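Long-range contacts in scaffolding protein (Clostridium cellulolyticum, PDB 1G43), which probably binds crystalline cellulose through this family 3a carbohydrate-binding module, part of the scaffoldin of the cellulosome: residues Y46-A51 / N90-L95; S19-A24 / N121-F126. All coordinates share one frame; numbering follows the deposited sequence.

Contact 1 of 2, residues Y46-A51 / N90-L95; sequences YYTQDA and NADHYL. With CA (calcium ion), chain B; ZN (zinc ion), chain C.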
loop_
_atom_site.group_PDB
_atom_site.type_symbol
_atom_site.label_atom_id
_atom_site.label_comp_id
_atom_site.label_asym_id
_atom_site.label_seq_id
_atom_site.Cartn_x
_atom_site.Cartn_y
_atom_site.Cartn_z
ATOM N N TYR A 46 -3.808 5.403 -4.753
ATOM C CA TYR A 46 -4.689 6.481 -5.186
ATOM C C TYR A 46 -6.050 6.074 -5.772
ATOM O O TYR A 46 -6.128 5.183 -6.592
ATOM C CB TYR A 46 -3.919 7.366 -6.156
ATOM C CG TYR A 46 -2.746 8.098 -5.513
ATOM C CD1 TYR A 46 -1.526 7.455 -5.278
ATOM C CD2 TYR A 46 -2.866 9.429 -5.147
ATOM C CE1 TYR A 46 -0.448 8.132 -4.697
ATOM C CE2 TYR A 46 -1.809 10.116 -4.563
ATOM C CZ TYR A 46 -0.598 9.468 -4.343
ATOM O OH TYR A 46 0.443 10.185 -3.789
ATOM N N TYR A 47 -7.120 6.746 -5.366
ATOM C CA TYR A 47 -8.458 6.396 -5.844
ATOM C C TYR A 47 -9.436 7.551 -5.861
ATOM O O TYR A 47 -9.127 8.651 -5.382
ATOM C CB TYR A 47 -9.061 5.313 -4.948
ATOM C CG TYR A 47 -9.250 5.762 -3.507
ATOM C CD1 TYR A 47 -8.154 5.920 -2.667
ATOM C CD2 TYR A 47 -10.515 6.040 -2.989
ATOM C CE1 TYR A 47 -8.293 6.334 -1.356
ATOM C CE2 TYR A 47 -10.676 6.462 -1.657
ATOM C CZ TYR A 47 -9.544 6.599 -0.848
ATOM O OH TYR A 47 -9.634 6.948 0.467
ATOM N N THR A 48 -10.623 7.298 -6.430
ATOM C CA THR A 48 -11.682 8.295 -6.437
ATOM C C THR A 48 -12.705 7.817 -5.423
ATOM O O THR A 48 -13.207 6.699 -5.480
ATOM C CB THR A 48 -12.350 8.520 -7.831
ATOM O OG1 THR A 48 -12.612 7.270 -8.473
ATOM C CG2 THR A 48 -11.445 9.415 -8.716
ATOM N N GLN A 49 -12.974 8.681 -4.469
ATOM C CA GLN A 49 -13.881 8.427 -3.365
ATOM C C GLN A 49 -15.316 8.020 -3.783
ATOM O O GLN A 49 -15.939 7.180 -3.153
ATOM C CB GLN A 49 -13.903 9.703 -2.513
ATOM C CG GLN A 49 -14.327 9.505 -1.097
ATOM C CD GLN A 49 -14.166 10.763 -0.259
ATOM O OE1 GLN A 49 -14.704 11.826 -0.578
ATOM N NE2 GLN A 49 -13.425 10.637 0.830
ATOM N N ASP A 50 -15.806 8.615 -4.859
ATOM C CA ASP A 50 -17.163 8.389 -5.367
ATOM C C ASP A 50 -18.236 8.920 -4.385
ATOM O O ASP A 50 -19.232 9.471 -4.810
ATOM C CB ASP A 50 -17.417 6.913 -5.684
ATOM C CG ASP A 50 -16.348 6.322 -6.544
ATOM O OD1 ASP A 50 -15.787 7.040 -7.392
ATOM O OD2 ASP A 50 -16.065 5.126 -6.377
ATOM N N ALA A 51 -18.039 8.750 -3.083
ATOM C CA ALA A 51 -18.966 9.280 -2.073
ATOM C C ALA A 51 -18.125 9.624 -0.828
ATOM O O ALA A 51 -17.101 9.012 -0.568
ATOM C CB ALA A 51 -20.060 8.251 -1.707
ATOM N N ASN A 90 -9.209 10.769 -11.840
ATOM C CA ASN A 90 -9.153 9.456 -11.230
ATOM C C ASN A 90 -8.405 9.362 -9.916
ATOM O O ASN A 90 -8.039 8.270 -9.474
ATOM C CB ASN A 90 -8.621 8.435 -12.228
ATOM C CG ASN A 90 -9.619 8.170 -13.307
ATOM O OD1 ASN A 90 -9.426 7.330 -14.183
ATOM N ND2 ASN A 90 -10.717 8.898 -13.252
ATOM N N ALA A 91 -8.214 10.509 -9.275
ATOM C CA ALA A 91 -7.526 10.511 -8.007
ATOM C C ALA A 91 -7.865 11.725 -7.134
ATOM O O ALA A 91 -7.281 12.793 -7.326
ATOM C CB ALA A 91 -6.028 10.434 -8.241
ATOM N N ASP A 92 -8.810 11.581 -6.200
ATOM C CA ASP A 92 -9.111 12.682 -5.298
ATOM C C ASP A 92 -8.712 12.375 -3.848
ATOM O O ASP A 92 -8.774 13.255 -2.996
ATOM C CB ASP A 92 -10.584 13.124 -5.366
ATOM C CG ASP A 92 -11.570 11.979 -5.216
ATOM O OD1 ASP A 92 -11.459 11.187 -4.275
ATOM O OD2 ASP A 92 -12.483 11.885 -6.039
ATOM N N HIS A 93 -8.306 11.135 -3.574
ATOM C CA HIS A 93 -7.850 10.750 -2.236
ATOM C C HIS A 93 -6.828 9.630 -2.348
ATOM O O HIS A 93 -6.637 9.054 -3.417
ATOM C CB HIS A 93 -9.005 10.264 -1.342
ATOM C CG HIS A 93 -9.958 11.340 -0.952
ATOM N ND1 HIS A 93 -10.988 11.757 -1.768
ATOM C CD2 HIS A 93 -10.012 12.120 0.152
ATOM C CE1 HIS A 93 -11.634 12.745 -1.184
ATOM N NE2 HIS A 93 -11.063 12.984 -0.016
ATOM N N TYR A 94 -6.177 9.300 -1.246
ATOM C CA TYR A 94 -5.227 8.229 -1.308
ATOM C C TYR A 94 -5.072 7.530 0.015
ATOM O O TYR A 94 -5.153 8.145 1.066
ATOM C CB TYR A 94 -3.872 8.737 -1.819
ATOM C CG TYR A 94 -3.060 9.630 -0.881
ATOM C CD1 TYR A 94 -2.130 9.084 0.015
ATOM C CD2 TYR A 94 -3.160 11.026 -0.949
ATOM C CE1 TYR A 94 -1.318 9.897 0.807
ATOM C CE2 TYR A 94 -2.350 11.846 -0.161
ATOM C CZ TYR A 94 -1.438 11.275 0.708
ATOM O OH TYR A 94 -0.662 12.081 1.486
ATOM N N LEU A 95 -4.886 6.223 -0.042
ATOM C CA LEU A 95 -4.658 5.449 1.157
ATOM C C LEU A 95 -3.173 5.565 1.442
ATOM O O LEU A 95 -2.379 5.538 0.525
ATOM C CB LEU A 95 -4.996 3.970 0.925
ATOM C CG LEU A 95 -4.354 2.938 1.868
ATOM C CD1 LEU A 95 -4.676 3.209 3.342
ATOM C CD2 LEU A 95 -4.824 1.567 1.448
HETATM CA CA CA B . -13.802 5.424 -7.454
HETATM ZN ZN ZN C . -11.690 14.121 1.480
HETATM O O HOH W 1 -14.882 10.989 -5.825
HETATM O O HOH W 2 -13.203 3.504 -5.554
HETATM O O HOH W 3 -13.004 14.796 1.533
#
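Tyr46 and Tyr47, ending strand 41-47, pair antiparallel with Tyr94 and His93 of strand 91-99, two neighbours in one sheet of the beta-sandwich. Asp92 and His93 together stand opposite Tyr47, as in a classic beta bulge. Tyr47 O therefore takes two bonds, from Asp92 N (3.1 Å) and His93 N (3.2 Å). Tyr47 N returns a nearly straight bond to His93 O. On one face of the sheet the Tyr46 and Tyr94 side chains run side by side. CB of Tyr94 sits over the Tyr46 ring, 3.8 Å from its centroid, while the two rings are too far offset to stack closely. On the other face CB of His93 lies over the Tyr47 ring. At the bulge, Asp92 OD1 is gripped twice: its syn lone pair receives Gln49 N at 2.9 Å, and His93 ND1 meets it on the anti side at 2.6 Å. That second bond fixes the imidazole's rotation and probably makes NE2 a better metal donor. The Gln49 amide stacks over the imidazole, planes 27° apart. Thr48 O and OG1 and both Asp50 carboxylate oxygens bind calcium; Asp127 O, Asn130, Asp131 and a water complete the site. His93 NE2 binds zinc at 2.0 Å.

Contact 2 of 2, residues S19-A24 / N121-F126; sequences SNSIYA and NDWSNF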
loop_
_atom_site.group_PDB
_atom_site.type_symbol
_atom_site.label_atom_id
_atom_site.label_comp_id
_atom_site.label_asym_id
_atom_site.label_seq_id
_atom_site.Cartn_x
_atom_site.Cartn_y
_atom_site.Cartn_z
ATOM N N SER A 19 -17.136 -2.940 -6.233
ATOM C CA SER A 19 -16.889 -3.751 -5.052
ATOM C C SER A 19 -17.064 -2.915 -3.813
ATOM O O SER A 19 -16.840 -1.701 -3.844
ATOM C CB SER A 19 -15.442 -4.289 -5.121
ATOM O OG SER A 19 -15.008 -4.962 -3.944
ATOM N N ASN A 20 -17.483 -3.540 -2.724
ATOM C CA ASN A 20 -17.626 -2.791 -1.486
ATOM C C ASN A 20 -16.357 -2.882 -0.627
ATOM O O ASN A 20 -16.347 -2.449 0.503
ATOM C CB ASN A 20 -18.820 -3.270 -0.698
ATOM C CG ASN A 20 -18.784 -4.755 -0.436
ATOM O OD1 ASN A 20 -17.717 -5.390 -0.441
ATOM N ND2 ASN A 20 -19.954 -5.318 -0.173
ATOM N N SER A 21 -15.299 -3.462 -1.179
ATOM C CA SER A 21 -14.002 -3.570 -0.499
ATOM C C SER A 21 -12.925 -3.250 -1.508
ATOM O O SER A 21 -13.014 -3.647 -2.669
ATOM C CB SER A 21 -13.704 -4.985 -0.008
ATOM O OG SER A 21 -14.388 -5.299 1.160
ATOM N N ILE A 22 -11.907 -2.538 -1.082
ATOM C CA ILE A 22 -10.801 -2.259 -1.963
ATOM C C ILE A 22 -9.652 -3.017 -1.309
ATOM O O ILE A 22 -9.395 -2.857 -0.106
ATOM C CB ILE A 22 -10.552 -0.735 -2.066
ATOM C CG1 ILE A 22 -11.838 -0.089 -2.595
ATOM C CG2 ILE A 22 -9.318 -0.443 -2.923
ATOM C CD1 ILE A 22 -11.736 1.303 -3.250
ATOM N N TYR A 23 -9.000 -3.890 -2.067
ATOM C CA TYR A 23 -7.882 -4.641 -1.520
ATOM C C TYR A 23 -6.630 -4.004 -2.053
ATOM O O TYR A 23 -6.659 -3.482 -3.150
ATOM C CB TYR A 23 -7.919 -6.108 -1.956
ATOM C CG TYR A 23 -9.135 -6.861 -1.460
ATOM C CD1 TYR A 23 -10.386 -6.669 -2.049
ATOM C CD2 TYR A 23 -9.050 -7.702 -0.361
ATOM C CE1 TYR A 23 -11.501 -7.284 -1.550
ATOM C CE2 TYR A 23 -10.160 -8.317 0.141
ATOM C CZ TYR A 23 -11.380 -8.104 -0.454
ATOM O OH TYR A 23 -12.501 -8.712 0.061
ATOM N N ALA A 24 -5.546 -4.045 -1.270
ATOM C CA ALA A 24 -4.256 -3.497 -1.653
ATOM C C ALA A 24 -3.192 -4.337 -0.944
ATOM O O ALA A 24 -3.032 -4.249 0.276
ATOM C CB ALA A 24 -4.151 -2.066 -1.231
ATOM N N ASN A 121 -18.176 2.189 5.991
ATOM C CA ASN A 121 -18.868 1.677 7.149
ATOM C C ASN A 121 -20.234 1.091 6.788
ATOM O O ASN A 121 -20.751 0.254 7.517
ATOM C CB ASN A 121 -19.028 2.781 8.182
ATOM C CG ASN A 121 -17.686 3.230 8.768
ATOM O OD1 ASN A 121 -17.639 4.089 9.658
ATOM N ND2 ASN A 121 -16.586 2.659 8.263
ATOM N N ASP A 122 -20.814 1.503 5.661
ATOM C CA ASP A 122 -22.120 0.994 5.272
ATOM C C ASP A 122 -22.058 -0.057 4.195
ATOM O O ASP A 122 -23.078 -0.445 3.642
ATOM C CB ASP A 122 -23.034 2.124 4.810
ATOM C CG ASP A 122 -22.519 2.859 3.569
ATOM O OD1 ASP A 122 -21.711 2.329 2.775
ATOM O OD2 ASP A 122 -22.963 4.002 3.374
ATOM N N TRP A 123 -20.853 -0.509 3.893
ATOM C CA TRP A 123 -20.631 -1.524 2.883
ATOM C C TRP A 123 -21.155 -1.257 1.485
ATOM O O TRP A 123 -21.288 -2.178 0.705
ATOM C CB TRP A 123 -21.157 -2.881 3.373
ATOM C CG TRP A 123 -20.463 -3.300 4.598
ATOM C CD1 TRP A 123 -20.853 -3.055 5.877
ATOM C CD2 TRP A 123 -19.182 -3.937 4.680
ATOM N NE1 TRP A 123 -19.886 -3.497 6.764
ATOM C CE2 TRP A 123 -18.851 -4.043 6.051
ATOM C CE3 TRP A 123 -18.282 -4.428 3.731
ATOM C CZ2 TRP A 123 -17.651 -4.627 6.496
ATOM C CZ3 TRP A 123 -17.087 -5.011 4.173
ATOM C CH2 TRP A 123 -16.784 -5.102 5.547
ATOM N N SER A 124 -21.456 -0.009 1.158
ATOM C CA SER A 124 -21.917 0.305 -0.193
ATOM C C SER A 124 -20.726 0.146 -1.152
ATOM O O SER A 124 -19.558 0.166 -0.735
ATOM C CB SER A 124 -22.498 1.741 -0.273
ATOM O OG SER A 124 -21.566 2.730 0.136
ATOM N N ASN A 125 -21.045 -0.014 -2.424
ATOM C CA ASN A 125 -20.093 -0.245 -3.486
ATOM C C ASN A 125 -19.300 0.964 -3.939
ATOM O O ASN A 125 -19.833 2.053 -4.017
ATOM C CB ASN A 125 -20.829 -0.811 -4.714
ATOM C CG ASN A 125 -21.027 -2.326 -4.660
ATOM O OD1 ASN A 125 -21.064 -2.943 -3.587
ATOM N ND2 ASN A 125 -21.161 -2.931 -5.834
ATOM N N PHE A 126 -18.025 0.738 -4.233
ATOM C CA PHE A 126 -17.133 1.753 -4.763
ATOM C C PHE A 126 -17.192 1.451 -6.251
ATOM O O PHE A 126 -17.760 0.439 -6.668
ATOM C CB PHE A 126 -15.659 1.530 -4.368
ATOM C CG PHE A 126 -15.324 1.836 -2.936
ATOM C CD1 PHE A 126 -15.197 0.818 -2.014
ATOM C CD2 PHE A 126 -15.050 3.139 -2.532
ATOM C CE1 PHE A 126 -14.796 1.091 -0.709
ATOM C CE2 PHE A 126 -14.646 3.418 -1.222
ATOM C CZ PHE A 126 -14.519 2.396 -0.319
HETATM O O HOH W 4 -17.757 -0.364 1.285
HETATM O O HOH W 5 -22.014 -4.973 -1.658
#
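Ile22 lays its CD1 almost over the centre of the Phe126 ring, 3.7 Å from the centroid and 13° off the normal, a CH-pi contact in a pairing otherwise joined by little regular backbone bonding. The two side chains cross at about a right angle. CG1 of Ile22 also reaches the ring, meeting Phe126 CD1 at 3.5 Å. With CG anti to its own carbonyl carbon (chi1 -73°), Phe126 turns one ring face to Ile22, and Ser19 O lies near the ring plane at its edge. The ring also meets Arg120 in a cation-pi contact. Phe126 N gives Ser19 O a short, straight bond of 2.7 Å. The return bond from Ser19 N to Phe126 O is weak. This is where strand 18-30 of the beta-sandwich meets the loop that leads from strand 111-120 into the short strand 126-127. That loop is shaped by an Asx turn, in which Asp122 OD1 accepts from Ser124 N; Ser124 OG donates to the same oxygen from the same face. Asp122 OD2 forms a salt bridge with Lys53. Farther out, the amide of Asn20 faces the edge of the Trp123 indole, CG to CE3 4.2 Å. One water donates to Asn20 O at 2.6 Å and to Ser124 O. Another donates to Asn125 OD1 and accepts a weak bond from Asn20 ND2; Asn125 ND2 is hydrogen-bonded to Ser18 OG.

From the N terminus the chain first reaches 19-24, at the start of strand 18-30. It then runs through strand 41-47 into 46-51. Strands 55-66, 69-72 and 77-88 follow before 90-95 returns to 46-51 and closes the shorter loop of contact 1. After strand 111-120 the chain comes back to 19-24 at 121-126, so contact 2 closes a longer loop that contains the whole of contact 1. Contact 1 joins neighbouring strands of the five-stranded sheet, and contact 2 joins parts of the other large sheet. Their centres are about 13 Å apart. They touch near the calcium ion, where Asp50 OD2 lies 3.8 Å from Phe126 C.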